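Local coordinates for protein 5-oxopent-3-ene-1,2,5-tricarboxylate decarboxylase (Exiguobacterium antarcticum B7, PDB 6IYM) that belongs to the fumarylacetoacetate hydrolase family, whose fold is rich in beta strands, and binds a magnesium ion through acidic side chains, at residues I73-N78 and V219-E224; Y79-K84 and T241-G246; D87-G92 and L213-V218; G92-F97 and T223-G228; R159-E164 and K172-F177. All blocks are in the same frame, centred on the assembly; numbering follows the deposited sequence.

Contact 1. Residues I73-N78 and V219-E224; sequences ICVGKN and VTILTE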
# COMPACT_ATOMS: atom_id res chain seq x y z
N ILE A 73 5.55 -2.94 -3.42
CA ILE A 73 5.97 -1.86 -4.36
C ILE A 73 6.45 -2.52 -5.64
O ILE A 73 7.31 -3.40 -5.51
CB ILE A 73 7.06 -0.96 -3.74
CG1 ILE A 73 6.59 -0.34 -2.42
CG2 ILE A 73 7.51 0.08 -4.75
CD1 ILE A 73 7.69 0.29 -1.57
N CYS A 74 5.92 -2.08 -6.79
CA CYS A 74 6.11 -2.73 -8.11
C CYS A 74 6.69 -1.75 -9.13
O CYS A 74 6.19 -0.62 -9.25
CB CYS A 74 4.78 -3.25 -8.65
SG CYS A 74 4.07 -4.57 -7.63
N VAL A 75 7.70 -2.21 -9.87
CA VAL A 75 8.34 -1.48 -10.98
C VAL A 75 7.59 -1.81 -12.26
O VAL A 75 7.16 -2.96 -12.41
CB VAL A 75 9.84 -1.84 -11.07
CG1 VAL A 75 10.51 -1.13 -12.26
CG2 VAL A 75 10.54 -1.47 -9.77
N GLY A 76 7.44 -0.83 -13.16
CA GLY A 76 6.82 -1.04 -14.50
C GLY A 76 7.81 -1.73 -15.45
O GLY A 76 8.66 -2.50 -14.98
N LYS A 77 7.73 -1.47 -16.74
CA LYS A 77 8.67 -2.04 -17.75
C LYS A 77 10.11 -1.86 -17.26
O LYS A 77 10.57 -0.71 -17.13
CB LYS A 77 8.48 -1.34 -19.10
CG LYS A 77 7.38 -1.91 -19.98
CD LYS A 77 6.11 -2.25 -19.24
CE LYS A 77 5.18 -3.12 -20.06
NZ LYS A 77 3.99 -3.53 -19.27
N ASN A 78 10.82 -2.96 -17.01
CA ASN A 78 12.19 -2.94 -16.47
C ASN A 78 13.09 -3.95 -17.19
O ASN A 78 14.18 -4.19 -16.68
CB ASN A 78 12.22 -3.21 -14.98
CG ASN A 78 13.49 -2.69 -14.35
OD1 ASN A 78 14.04 -1.68 -14.80
ND2 ASN A 78 14.00 -3.41 -13.36
N VAL A 219 20.45 -2.48 -7.10
CA VAL A 219 21.01 -1.29 -6.39
C VAL A 219 20.35 -0.00 -6.91
O VAL A 219 19.88 0.78 -6.08
CB VAL A 219 22.54 -1.24 -6.39
CG1 VAL A 219 23.09 0.12 -6.01
CG2 VAL A 219 23.11 -2.29 -5.45
N THR A 220 20.19 0.19 -8.22
CA THR A 220 19.53 1.41 -8.79
C THR A 220 18.06 1.50 -8.35
O THR A 220 17.56 2.60 -8.08
CB THR A 220 19.60 1.43 -10.32
OG1 THR A 220 20.95 1.12 -10.65
CG2 THR A 220 19.21 2.74 -10.95
N ILE A 221 17.35 0.37 -8.33
CA ILE A 221 15.94 0.37 -7.86
C ILE A 221 15.93 0.89 -6.42
O ILE A 221 15.20 1.85 -6.16
CB ILE A 221 15.29 -1.03 -8.01
CG1 ILE A 221 14.97 -1.34 -9.48
CG2 ILE A 221 14.08 -1.13 -7.11
CD1 ILE A 221 14.78 -2.79 -9.78
N LEU A 222 16.73 0.31 -5.52
CA LEU A 222 16.79 0.69 -4.09
C LEU A 222 17.10 2.18 -3.93
O LEU A 222 16.35 2.89 -3.23
CB LEU A 222 17.84 -0.17 -3.39
CG LEU A 222 17.50 -1.65 -3.25
CD1 LEU A 222 18.74 -2.43 -2.82
CD2 LEU A 222 16.37 -1.84 -2.25
N THR A 223 18.17 2.64 -4.59
CA THR A 223 18.62 4.06 -4.67
C THR A 223 17.46 4.98 -5.09
O THR A 223 17.22 5.99 -4.40
CB THR A 223 19.77 4.16 -5.67
OG1 THR A 223 20.92 3.68 -4.96
CG2 THR A 223 19.93 5.55 -6.24
N GLU A 224 16.75 4.65 -6.18
CA GLU A 224 15.71 5.53 -6.77
C GLU A 224 14.43 5.52 -5.93
O GLU A 224 13.82 6.58 -5.75
CB GLU A 224 15.41 5.07 -8.20
CG GLU A 224 16.51 5.40 -9.18
CD GLU A 224 16.54 6.87 -9.55
OE1 GLU A 224 15.56 7.33 -10.18
OE2 GLU A 224 17.52 7.55 -9.18

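Contact 2. Residues Y79-K84 and T241-G246; sequences YADHIK and TPAGVG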
# COMPACT_ATOMS: atom_id res chain seq x y z
N TYR A 79 12.69 -4.52 -18.33
CA TYR A 79 13.52 -5.58 -18.97
C TYR A 79 13.70 -5.22 -20.44
O TYR A 79 12.72 -4.83 -21.06
CB TYR A 79 12.89 -6.97 -18.81
CG TYR A 79 13.27 -7.71 -17.54
CD1 TYR A 79 12.69 -7.39 -16.32
CD2 TYR A 79 14.21 -8.73 -17.54
CE1 TYR A 79 13.04 -8.05 -15.15
CE2 TYR A 79 14.56 -9.42 -16.38
CZ TYR A 79 13.98 -9.07 -15.18
OH TYR A 79 14.30 -9.74 -14.03
N ALA A 80 14.94 -5.28 -20.91
CA ALA A 80 15.33 -5.28 -22.33
C ALA A 80 14.91 -6.62 -22.95
O ALA A 80 14.83 -7.62 -22.21
CB ALA A 80 16.82 -5.06 -22.47
N ASP A 81 14.61 -6.63 -24.25
CA ASP A 81 14.16 -7.84 -25.00
C ASP A 81 15.39 -8.67 -25.38
O ASP A 81 15.78 -9.54 -24.59
CB ASP A 81 13.27 -7.46 -26.19
CG ASP A 81 11.81 -7.24 -25.84
OD1 ASP A 81 11.49 -7.14 -24.64
OD2 ASP A 81 10.98 -7.18 -26.77
N HIS A 82 16.00 -8.40 -26.55
CA HIS A 82 17.05 -9.26 -27.18
C HIS A 82 18.43 -8.75 -26.74
O HIS A 82 19.30 -8.55 -27.62
CB HIS A 82 16.83 -9.33 -28.70
CG HIS A 82 15.84 -10.37 -29.12
ND1 HIS A 82 14.53 -10.07 -29.43
CD2 HIS A 82 15.97 -11.71 -29.28
CE1 HIS A 82 13.89 -11.17 -29.76
NE2 HIS A 82 14.76 -12.19 -29.68
N ILE A 83 18.61 -8.62 -25.42
CA ILE A 83 19.72 -7.90 -24.72
C ILE A 83 19.96 -6.53 -25.39
O ILE A 83 19.11 -5.65 -25.14
CB ILE A 83 20.97 -8.79 -24.48
CG1 ILE A 83 22.13 -7.99 -23.88
CG2 ILE A 83 21.38 -9.57 -25.73
CD1 ILE A 83 23.06 -8.81 -23.01
N LYS A 84 21.01 -6.35 -26.21
CA LYS A 84 21.54 -5.02 -26.68
C LYS A 84 20.46 -3.93 -26.57
O LYS A 84 20.39 -3.28 -25.50
CB LYS A 84 22.15 -5.12 -28.09
CG LYS A 84 21.52 -6.12 -29.06
CD LYS A 84 21.66 -5.75 -30.53
CE LYS A 84 20.41 -5.14 -31.15
NZ LYS A 84 19.28 -6.10 -31.19
N THR A 241 9.37 -7.65 -14.92
CA THR A 241 9.14 -8.96 -15.55
C THR A 241 9.84 -9.02 -16.89
O THR A 241 9.89 -8.02 -17.60
CB THR A 241 7.64 -9.19 -15.64
OG1 THR A 241 7.51 -10.61 -15.75
CG2 THR A 241 6.97 -8.45 -16.78
N PRO A 242 10.41 -10.17 -17.32
CA PRO A 242 10.97 -10.26 -18.67
C PRO A 242 9.87 -10.26 -19.73
O PRO A 242 8.69 -10.33 -19.37
CB PRO A 242 11.75 -11.58 -18.68
CG PRO A 242 11.80 -12.03 -17.22
CD PRO A 242 10.60 -11.40 -16.54
N ALA A 243 10.27 -10.19 -21.01
CA ALA A 243 9.38 -10.33 -22.19
C ALA A 243 8.59 -11.63 -22.04
O ALA A 243 9.11 -12.54 -21.32
CB ALA A 243 10.19 -10.34 -23.47
N GLY A 244 7.43 -11.73 -22.70
CA GLY A 244 6.68 -13.00 -22.87
C GLY A 244 5.33 -13.00 -22.18
O GLY A 244 4.65 -14.06 -22.17
N VAL A 245 4.96 -11.86 -21.62
CA VAL A 245 3.65 -11.59 -20.98
C VAL A 245 2.51 -11.93 -21.96
O VAL A 245 2.64 -11.65 -23.16
CB VAL A 245 3.69 -10.12 -20.50
CG1 VAL A 245 2.46 -9.31 -20.84
CG2 VAL A 245 4.04 -10.05 -19.03
N GLY A 246 1.43 -12.56 -21.48
CA GLY A 246 0.34 -13.03 -22.34
C GLY A 246 -0.18 -11.91 -23.25
O GLY A 246 -0.50 -12.17 -24.42
O HOH W 1 13.36 -9.81 -21.30

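Contact 3. Residues D87-G92 and L213-V218; sequences DTAGAG and LMLRDV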
# COMPACT_ATOMS: atom_id res chain seq x y z
N ASP A 87 20.52 1.63 -25.30
CA ASP A 87 20.49 2.21 -23.93
C ASP A 87 19.02 2.38 -23.51
O ASP A 87 18.76 3.20 -22.61
CB ASP A 87 21.25 3.54 -23.91
CG ASP A 87 21.90 3.93 -22.59
OD1 ASP A 87 22.33 3.03 -21.85
OD2 ASP A 87 21.99 5.15 -22.33
N THR A 88 18.11 1.61 -24.12
CA THR A 88 16.63 1.79 -24.05
C THR A 88 15.93 0.48 -24.43
O THR A 88 16.63 -0.49 -24.80
CB THR A 88 16.18 2.93 -24.98
OG1 THR A 88 16.98 2.84 -26.16
CG2 THR A 88 16.33 4.30 -24.36
N ALA A 89 14.59 0.45 -24.35
CA ALA A 89 13.73 -0.70 -24.72
C ALA A 89 12.32 -0.23 -25.11
O ALA A 89 11.82 -0.69 -26.16
CB ALA A 89 13.68 -1.68 -23.57
N GLY A 90 11.70 0.62 -24.30
CA GLY A 90 10.40 1.28 -24.55
C GLY A 90 10.21 2.48 -23.64
O GLY A 90 10.10 2.26 -22.41
N ALA A 91 10.19 3.70 -24.19
CA ALA A 91 10.29 4.99 -23.47
C ALA A 91 11.47 4.93 -22.48
O ALA A 91 12.60 5.34 -22.86
CB ALA A 91 8.97 5.31 -22.79
N GLY A 92 11.21 4.38 -21.28
CA GLY A 92 12.20 4.17 -20.20
C GLY A 92 11.88 4.99 -18.96
O GLY A 92 12.81 5.25 -18.18
N LEU A 213 19.29 -8.31 -18.08
CA LEU A 213 18.49 -7.48 -19.04
C LEU A 213 17.75 -6.33 -18.34
O LEU A 213 17.10 -5.54 -19.06
CB LEU A 213 17.45 -8.34 -19.75
CG LEU A 213 17.98 -9.49 -20.60
CD1 LEU A 213 16.81 -10.17 -21.31
CD2 LEU A 213 19.02 -9.01 -21.60
N MET A 214 17.80 -6.24 -17.01
CA MET A 214 17.10 -5.19 -16.20
C MET A 214 17.60 -3.80 -16.60
O MET A 214 18.83 -3.59 -16.62
CB MET A 214 17.34 -5.39 -14.70
CG MET A 214 16.53 -6.53 -14.08
SD MET A 214 17.04 -6.85 -12.37
CE MET A 214 15.79 -5.95 -11.46
N LEU A 215 16.69 -2.88 -16.91
CA LEU A 215 16.99 -1.49 -17.31
C LEU A 215 17.46 -0.71 -16.07
O LEU A 215 18.39 0.13 -16.23
CB LEU A 215 15.76 -0.88 -17.99
CG LEU A 215 15.17 -1.68 -19.16
CD1 LEU A 215 13.86 -1.07 -19.64
CD2 LEU A 215 16.16 -1.78 -20.30
N ARG A 216 16.90 -1.02 -14.89
CA ARG A 216 17.41 -0.60 -13.55
C ARG A 216 17.70 -1.83 -12.68
O ARG A 216 16.74 -2.55 -12.31
CB ARG A 216 16.40 0.35 -12.89
CG ARG A 216 16.37 1.73 -13.55
CD ARG A 216 15.02 2.41 -13.51
NE ARG A 216 15.02 3.70 -14.20
CZ ARG A 216 14.52 3.94 -15.40
NH1 ARG A 216 13.96 2.97 -16.12
NH2 ARG A 216 14.60 5.16 -15.91
N ASP A 217 18.97 -2.06 -12.35
CA ASP A 217 19.44 -3.21 -11.53
C ASP A 217 18.95 -3.03 -10.08
O ASP A 217 18.27 -2.01 -9.78
CB ASP A 217 20.96 -3.41 -11.67
CG ASP A 217 21.81 -2.41 -10.91
OD1 ASP A 217 21.26 -1.36 -10.53
OD2 ASP A 217 23.00 -2.71 -10.69
N VAL A 218 19.21 -4.01 -9.23
CA VAL A 218 18.67 -4.03 -7.84
C VAL A 218 19.15 -2.75 -7.12
O VAL A 218 18.29 -1.96 -6.64
CB VAL A 218 19.06 -5.33 -7.13
CG1 VAL A 218 18.85 -5.27 -5.61
CG2 VAL A 218 18.32 -6.51 -7.73

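Contact 4. Residues G92-F97 and T223-G228; sequences GKFVLF and TEVSRG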
# COMPACT_ATOMS: atom_id res chain seq x y z
N GLY A 92 11.21 4.38 -21.28
CA GLY A 92 12.20 4.17 -20.20
C GLY A 92 11.88 4.99 -18.96
O GLY A 92 12.81 5.25 -18.18
N LYS A 93 10.63 5.42 -18.77
CA LYS A 93 10.21 6.07 -17.49
C LYS A 93 10.33 5.03 -16.37
O LYS A 93 10.12 3.85 -16.66
CB LYS A 93 8.82 6.69 -17.65
CG LYS A 93 8.84 8.01 -18.41
CD LYS A 93 7.50 8.69 -18.58
CE LYS A 93 7.62 10.20 -18.55
NZ LYS A 93 6.31 10.84 -18.82
N PHE A 94 10.77 5.44 -15.17
CA PHE A 94 10.83 4.64 -13.92
C PHE A 94 9.46 4.68 -13.25
O PHE A 94 9.12 5.70 -12.66
CB PHE A 94 11.87 5.15 -12.93
CG PHE A 94 12.00 4.30 -11.69
CD1 PHE A 94 12.03 2.91 -11.78
CD2 PHE A 94 12.15 4.89 -10.44
CE1 PHE A 94 12.16 2.13 -10.64
CE2 PHE A 94 12.31 4.10 -9.31
CZ PHE A 94 12.31 2.73 -9.41
N VAL A 95 8.68 3.62 -13.44
CA VAL A 95 7.22 3.56 -13.15
C VAL A 95 7.08 2.75 -11.86
O VAL A 95 7.77 1.69 -11.75
CB VAL A 95 6.45 2.93 -14.34
CG1 VAL A 95 5.00 2.62 -14.01
CG2 VAL A 95 6.52 3.81 -15.58
N LEU A 96 6.32 3.28 -10.88
CA LEU A 96 6.13 2.63 -9.56
C LEU A 96 4.63 2.58 -9.27
O LEU A 96 3.99 3.55 -9.50
CB LEU A 96 6.87 3.42 -8.47
CG LEU A 96 8.37 3.15 -8.39
CD1 LEU A 96 9.05 4.12 -7.43
CD2 LEU A 96 8.65 1.71 -7.97
N PHE A 97 4.12 1.43 -8.82
CA PHE A 97 2.72 1.24 -8.37
C PHE A 97 2.70 0.13 -7.31
O PHE A 97 3.77 -0.47 -7.03
CB PHE A 97 1.81 0.92 -9.56
CG PHE A 97 2.37 -0.18 -10.41
CD1 PHE A 97 3.23 0.11 -11.45
CD2 PHE A 97 2.07 -1.50 -10.13
CE1 PHE A 97 3.77 -0.90 -12.23
CE2 PHE A 97 2.62 -2.52 -10.90
CZ PHE A 97 3.46 -2.22 -11.94
N THR A 223 18.17 2.64 -4.59
CA THR A 223 18.62 4.06 -4.67
C THR A 223 17.46 4.98 -5.09
O THR A 223 17.22 5.99 -4.40
CB THR A 223 19.77 4.16 -5.67
OG1 THR A 223 20.92 3.68 -4.96
CG2 THR A 223 19.93 5.55 -6.24
N GLU A 224 16.75 4.65 -6.18
CA GLU A 224 15.71 5.53 -6.77
C GLU A 224 14.43 5.52 -5.93
O GLU A 224 13.82 6.58 -5.75
CB GLU A 224 15.41 5.07 -8.20
CG GLU A 224 16.51 5.40 -9.18
CD GLU A 224 16.54 6.87 -9.55
OE1 GLU A 224 15.56 7.33 -10.18
OE2 GLU A 224 17.52 7.55 -9.18
N VAL A 225 14.01 4.35 -5.46
CA VAL A 225 12.73 4.14 -4.74
C VAL A 225 12.76 4.92 -3.43
O VAL A 225 11.75 5.50 -3.08
CB VAL A 225 12.45 2.64 -4.53
CG1 VAL A 225 11.28 2.38 -3.61
CG2 VAL A 225 12.20 1.97 -5.86
N SER A 226 13.91 4.92 -2.75
CA SER A 226 14.06 5.41 -1.37
C SER A 226 14.32 6.92 -1.33
O SER A 226 14.54 7.43 -0.24
CB SER A 226 15.16 4.70 -0.67
OG SER A 226 16.42 5.04 -1.25
N ARG A 227 14.37 7.59 -2.48
CA ARG A 227 14.66 9.04 -2.56
C ARG A 227 13.48 9.84 -1.98
O ARG A 227 12.44 9.97 -2.68
CB ARG A 227 14.96 9.45 -4.00
CG ARG A 227 16.40 9.84 -4.26
CD ARG A 227 16.48 10.68 -5.52
NE ARG A 227 17.39 10.10 -6.49
CZ ARG A 227 17.50 10.50 -7.75
NH1 ARG A 227 16.73 11.48 -8.21
NH2 ARG A 227 18.37 9.91 -8.55
N GLY A 228 13.66 10.39 -0.78
CA GLY A 228 12.60 11.12 -0.04
C GLY A 228 11.50 10.20 0.48
O GLY A 228 10.52 10.72 1.04

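Contact 5. Residues R159-E164 and K172-F177; sequences RDLQKE and KSLDGF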
# COMPACT_ATOMS: atom_id res chain seq x y z
N ARG A 159 -5.48 -6.95 -17.49
CA ARG A 159 -5.04 -5.96 -18.52
C ARG A 159 -6.18 -4.98 -18.85
O ARG A 159 -5.87 -3.80 -19.16
CB ARG A 159 -4.53 -6.69 -19.76
CG ARG A 159 -3.35 -7.61 -19.49
CD ARG A 159 -2.13 -6.82 -19.06
NE ARG A 159 -0.98 -7.67 -18.81
CZ ARG A 159 0.18 -7.26 -18.27
NH1 ARG A 159 0.34 -6.00 -17.91
NH2 ARG A 159 1.17 -8.12 -18.10
N ASP A 160 -7.44 -5.40 -18.75
CA ASP A 160 -8.62 -4.55 -19.09
C ASP A 160 -8.90 -3.59 -17.91
O ASP A 160 -9.19 -2.41 -18.17
CB ASP A 160 -9.81 -5.42 -19.56
CG ASP A 160 -10.09 -6.64 -18.70
OD1 ASP A 160 -9.40 -6.81 -17.65
OD2 ASP A 160 -11.02 -7.39 -19.04
N LEU A 161 -8.73 -4.03 -16.67
CA LEU A 161 -8.93 -3.18 -15.46
C LEU A 161 -7.82 -2.11 -15.40
O LEU A 161 -8.09 -0.97 -14.90
CB LEU A 161 -8.95 -4.07 -14.22
CG LEU A 161 -10.28 -4.76 -13.92
CD1 LEU A 161 -10.83 -5.44 -15.14
CD2 LEU A 161 -10.12 -5.76 -12.79
N GLN A 162 -6.63 -2.44 -15.92
CA GLN A 162 -5.49 -1.49 -16.00
C GLN A 162 -5.91 -0.23 -16.77
O GLN A 162 -5.56 0.87 -16.34
CB GLN A 162 -4.28 -2.11 -16.70
CG GLN A 162 -3.20 -2.64 -15.78
CD GLN A 162 -2.01 -3.09 -16.60
OE1 GLN A 162 -2.11 -3.97 -17.45
NE2 GLN A 162 -0.87 -2.46 -16.38
N LYS A 163 -6.59 -0.40 -17.89
CA LYS A 163 -7.01 0.73 -18.75
C LYS A 163 -8.30 1.34 -18.18
O LYS A 163 -8.42 2.57 -18.22
CB LYS A 163 -7.11 0.24 -20.19
CG LYS A 163 -5.76 -0.10 -20.83
CD LYS A 163 -5.79 -0.29 -22.33
CE LYS A 163 -6.27 0.94 -23.07
NZ LYS A 163 -6.08 0.81 -24.53
N GLU A 164 -9.19 0.51 -17.64
CA GLU A 164 -10.52 0.92 -17.11
C GLU A 164 -10.35 1.84 -15.89
O GLU A 164 -11.23 2.69 -15.66
CB GLU A 164 -11.31 -0.33 -16.74
CG GLU A 164 -12.69 -0.08 -16.17
CD GLU A 164 -13.56 -1.33 -16.09
OE1 GLU A 164 -13.43 -2.23 -16.99
OE2 GLU A 164 -14.38 -1.43 -15.15
N LYS A 172 -4.27 -4.87 -10.45
CA LYS A 172 -3.16 -5.70 -9.90
C LYS A 172 -3.47 -6.18 -8.48
O LYS A 172 -2.63 -6.90 -7.92
CB LYS A 172 -1.85 -4.91 -9.97
CG LYS A 172 -1.37 -4.72 -11.40
CD LYS A 172 -0.05 -4.05 -11.60
CE LYS A 172 0.39 -4.05 -13.06
NZ LYS A 172 1.25 -5.21 -13.41
N SER A 173 -4.63 -5.82 -7.93
CA SER A 173 -4.88 -5.90 -6.47
C SER A 173 -6.12 -6.73 -6.11
O SER A 173 -6.38 -6.86 -4.88
CB SER A 173 -4.92 -4.50 -5.91
OG SER A 173 -3.66 -3.88 -6.09
N LEU A 174 -6.78 -7.37 -7.07
CA LEU A 174 -7.91 -8.30 -6.79
C LEU A 174 -7.40 -9.46 -5.94
O LEU A 174 -6.24 -9.85 -6.16
CB LEU A 174 -8.48 -8.84 -8.11
CG LEU A 174 -9.13 -7.81 -9.02
CD1 LEU A 174 -10.03 -8.49 -10.04
CD2 LEU A 174 -9.94 -6.80 -8.23
N ASP A 175 -8.23 -10.03 -5.06
CA ASP A 175 -7.82 -11.17 -4.21
C ASP A 175 -7.23 -12.27 -5.12
O ASP A 175 -7.84 -12.60 -6.14
CB ASP A 175 -8.98 -11.67 -3.33
CG ASP A 175 -9.54 -10.64 -2.34
OD1 ASP A 175 -8.98 -9.52 -2.20
OD2 ASP A 175 -10.57 -10.95 -1.72
N GLY A 176 -6.06 -12.81 -4.77
CA GLY A 176 -5.39 -13.89 -5.50
C GLY A 176 -4.28 -13.39 -6.41
O GLY A 176 -3.47 -14.23 -6.84
N PHE A 177 -4.18 -12.08 -6.65
CA PHE A 177 -3.32 -11.52 -7.73
C PHE A 177 -1.85 -11.36 -7.30
O PHE A 177 -1.10 -10.70 -8.07
CB PHE A 177 -3.89 -10.20 -8.24
CG PHE A 177 -4.99 -10.33 -9.27
CD1 PHE A 177 -5.80 -11.45 -9.32
CD2 PHE A 177 -5.23 -9.30 -10.14
CE1 PHE A 177 -6.81 -11.54 -10.27
CE2 PHE A 177 -6.24 -9.38 -11.09
CZ PHE A 177 -7.03 -10.52 -11.15

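Contact 1. Residues I73-N78 and V219-E224
Ile221 meets Asn78 and Val75 with two different branches. Its longer branch runs to the amide. CD1 touches Asn78 ND2 at 3.7 Å, and the two side chains cross obliquely. Its short branch serves the valine. CG2 faces Val75 CG2 at 4.4 Å, a looser methyl-to-methyl approach. The torsions of Ile221 explain this split. CG1 lies beside the backbone N (chi1 -74°), while CG2 is anti to that N. A chi2 of 161° keeps the branch extended beyond CG1, which brings CD1 up to the amide. All three residues are buried, and no hydrogen bond links the two segments.

The contact joins strand 72-75 and the loop after it to helix 218-225, within the fumarylacetoacetate hydrolase C-terminal fold. The helix lies against one side of the mixed sheet. Ile221 also packs on Ile237 of the neighbouring parallel strand 236-238, and Val75 packs on Leu96 of the antiparallel strand 96-99. Val75 thus packs between strand 96-99 and the helix. Its side chain is about 7 Å from the bound magnesium ion.

Asn78 brings a polar group into this apolar setting, and both ends of its amide have partners. ND2 donates to the carbonyl O of Thr239. OD1 accepts from the backbone N of Arg216. These two bonds fix the rotation of the amide, which presents ND2 to the isoleucine methyl. CG of Asn78 is anti to its own backbone N (chi1 -159°), which carries the amide toward the helix.

Contact 2. Residues Y79-K84 and T241-G246
This is a partly buried loop-to-loop contact in which Tyr79 packs on Thr241 and Pro242. One loop follows strand 72-75 and the other follows strand 236-238. The two strands are parallel neighbours in the mixed sheet. No regular helix or strand is present in either segment.

Tyr79 carries most of the contact. Its ring and the proline ring lie side by side and point the same way. Pro242 lies over part of one face of the tyrosine ring. Its CG is 4.2 Å from the centroid of the Tyr79 ring and 21° off the ring normal, a CH-pi interaction. Pro242 CA lies over the same ring, 3.6 Å from Tyr79 CG. The carbonyl O of Thr241 approaches obliquely, 3.1 Å from Tyr79 CD1. Val197 packs on both the tyrosine and the proline.

Farther along, a water bridges the backbones. It donates to Ala80 O at 2.8 Å and accepts from Ala243 N at 3.1 Å. Beside it, Asp81 OD1 rests 3.6 Å from Ala243 CB. This end of the contact is exposed.

Thr241 turns its side chain the other way, where OG1 bonds to Gly125 O and to Gln207 NE2. The side chain touches Glu124 and Glu126, two ligands of the magnesium ion, and is about 5 Å from the metal. The two loops thus meet at the border of the family's carboxylate metal site.

Contact 3. Residues D87-G92 and L213-V218
The guanidinium of Arg216 receives Gly92 O at its edge, close to its plane. Both terminal nitrogens point to this one carbonyl. NH2 makes the stronger bond, 2.9 Å to Gly92 O with an N-H...O angle of 153°. NH1 adds a weak bond of 3.3 Å to the same oxygen. NH2 meets the oxygen nearly head-on, with a C=O...N angle of 162°.

The arginine belongs to the loop that leads into helix 218-225 of the fumarylacetoacetate hydrolase C-terminal fold. Asp217 is the N-cap of that helix: its side chain caps a backbone N, and OD1 bonds to Thr220 OG1. The partner loop, 87-92, is part of the connection between strands 72-75 and 96-99 and lies at the surface. Much of it is poorly ordered and touches a crystal neighbour, so its exact path may depend on the lattice.

Gly92 has a positive phi of 116°, and its carbonyl is turned to the arginine. The Arg216 chain is bent at chi2, and its CD packs on Phe94.

A small apolar touch lies apart from the arginine. Ala89 is poorly ordered, so its distances are approximate: Ala89 CB is 4.0 Å from Leu215 CD1 and 4.1 Å from Leu215 CD2.

Contact 4. Residues G92-F97 and T223-G228
Glu224 opens the contact by laying its CB 3.4 Å from Phe94 CE2. It sits on the last turn of helix 218-225, which packs here against strand 96-99 and the residues before it in the fumarylacetoacetate hydrolase C-terminal fold. The approach to the ring is oblique. The glutamate chain bends at chi2 (-75°), and its carboxylate forms a salt bridge to the next arginine in the chain, with Glu224 OE2 2.6 Å from Arg227 NH2.

Val225 follows and reaches both hydrophobic partners with one methyl. CG2 meets the edge of the Phe94 ring near its plane, 3.6 Å from CZ. The same methyl is 4.1 Å from each of Leu96 CD1 and Leu96 CD2. Phe94, Leu96 and Val225 thus form a compact buried cluster.

Past the helix end, Arg227 O accepts from Arg170 NH2 of the second subunit, which places this corner at the dimer interface. On the strand side, the leucine covers part of a face of the phenylalanine, with Leu96 CG 4.0 Å above the Phe94 ring plane and offset toward the rim.

Contact 5. Residues R159-E164 and K172-F177
Leu161 and Leu174 make the apolar part of the contact. Their side chains cross at about a right angle, and the closest atoms are Leu161 CD2 and Leu174 CD1 at 3.9 Å. Leu174 also packs within its own segment. Its CB sits over the centre of the Phe177 ring, 3.6 Å above the plane.

Backbone bonding shapes the second segment. Leu174 to Phe177 form a type II beta turn, closed by Phe177 N to Leu174 O at 3.1 Å. Gly176 takes the positive phi of its third position. The turn leads into strand 178-186, and helix 159-164 follows strand 147-158. These two strands are antiparallel neighbours in the mixed sheet of the fumarylacetoacetate hydrolase fold.

Polar side chains meet beside the leucines. Gln162 NE2 touches Lys172 CE at 3.9 Å, without a hydrogen bond. The amide is held from its other end: Arg159 NH1 donates to Gln162 OE1 at 3.2 Å, with an N-H...O angle of 157° and tilted 30° from the carbonyl plane.

Charged groups gather around the acidic residues at the metal site, where Glu124 and Asp155 are magnesium ligands. Arg159 NH1 and Lys172 NZ are 4.7 Å apart. Arg159 forms salt bridges to Glu124 and Asp122, while Lys172 NZ bonds to Asp155 OD2 and Thr157 OG1. Lys172 bends at chi4 (-93°), and its side chain is about 4 Å from the magnesium ion.

Contacts 1 and 4 lie together, with centres 5 Å apart. Both use helix 218-225, and their strands 72-75 and 96-99 pair in the sheet. Contact 3 adjoins both, with its centre 10 Å from that of contact 1 and 13 Å from that of contact 4. It also meets contact 2, where Ala80 N is 2.8 Å from Leu213 O. Contact 5 lies 21 Å from contacts 1, 2 and 4 by centres, yet touches two of them: Val245 CG1 is 3.3 Å from Arg159 NH2, and Phe97 CE2 is 3.2 Å from Lys172 CD. Contacts 2 and 5 reach closest to the magnesium ion, while the nearest side chain of contact 3 stays about 12 Å away.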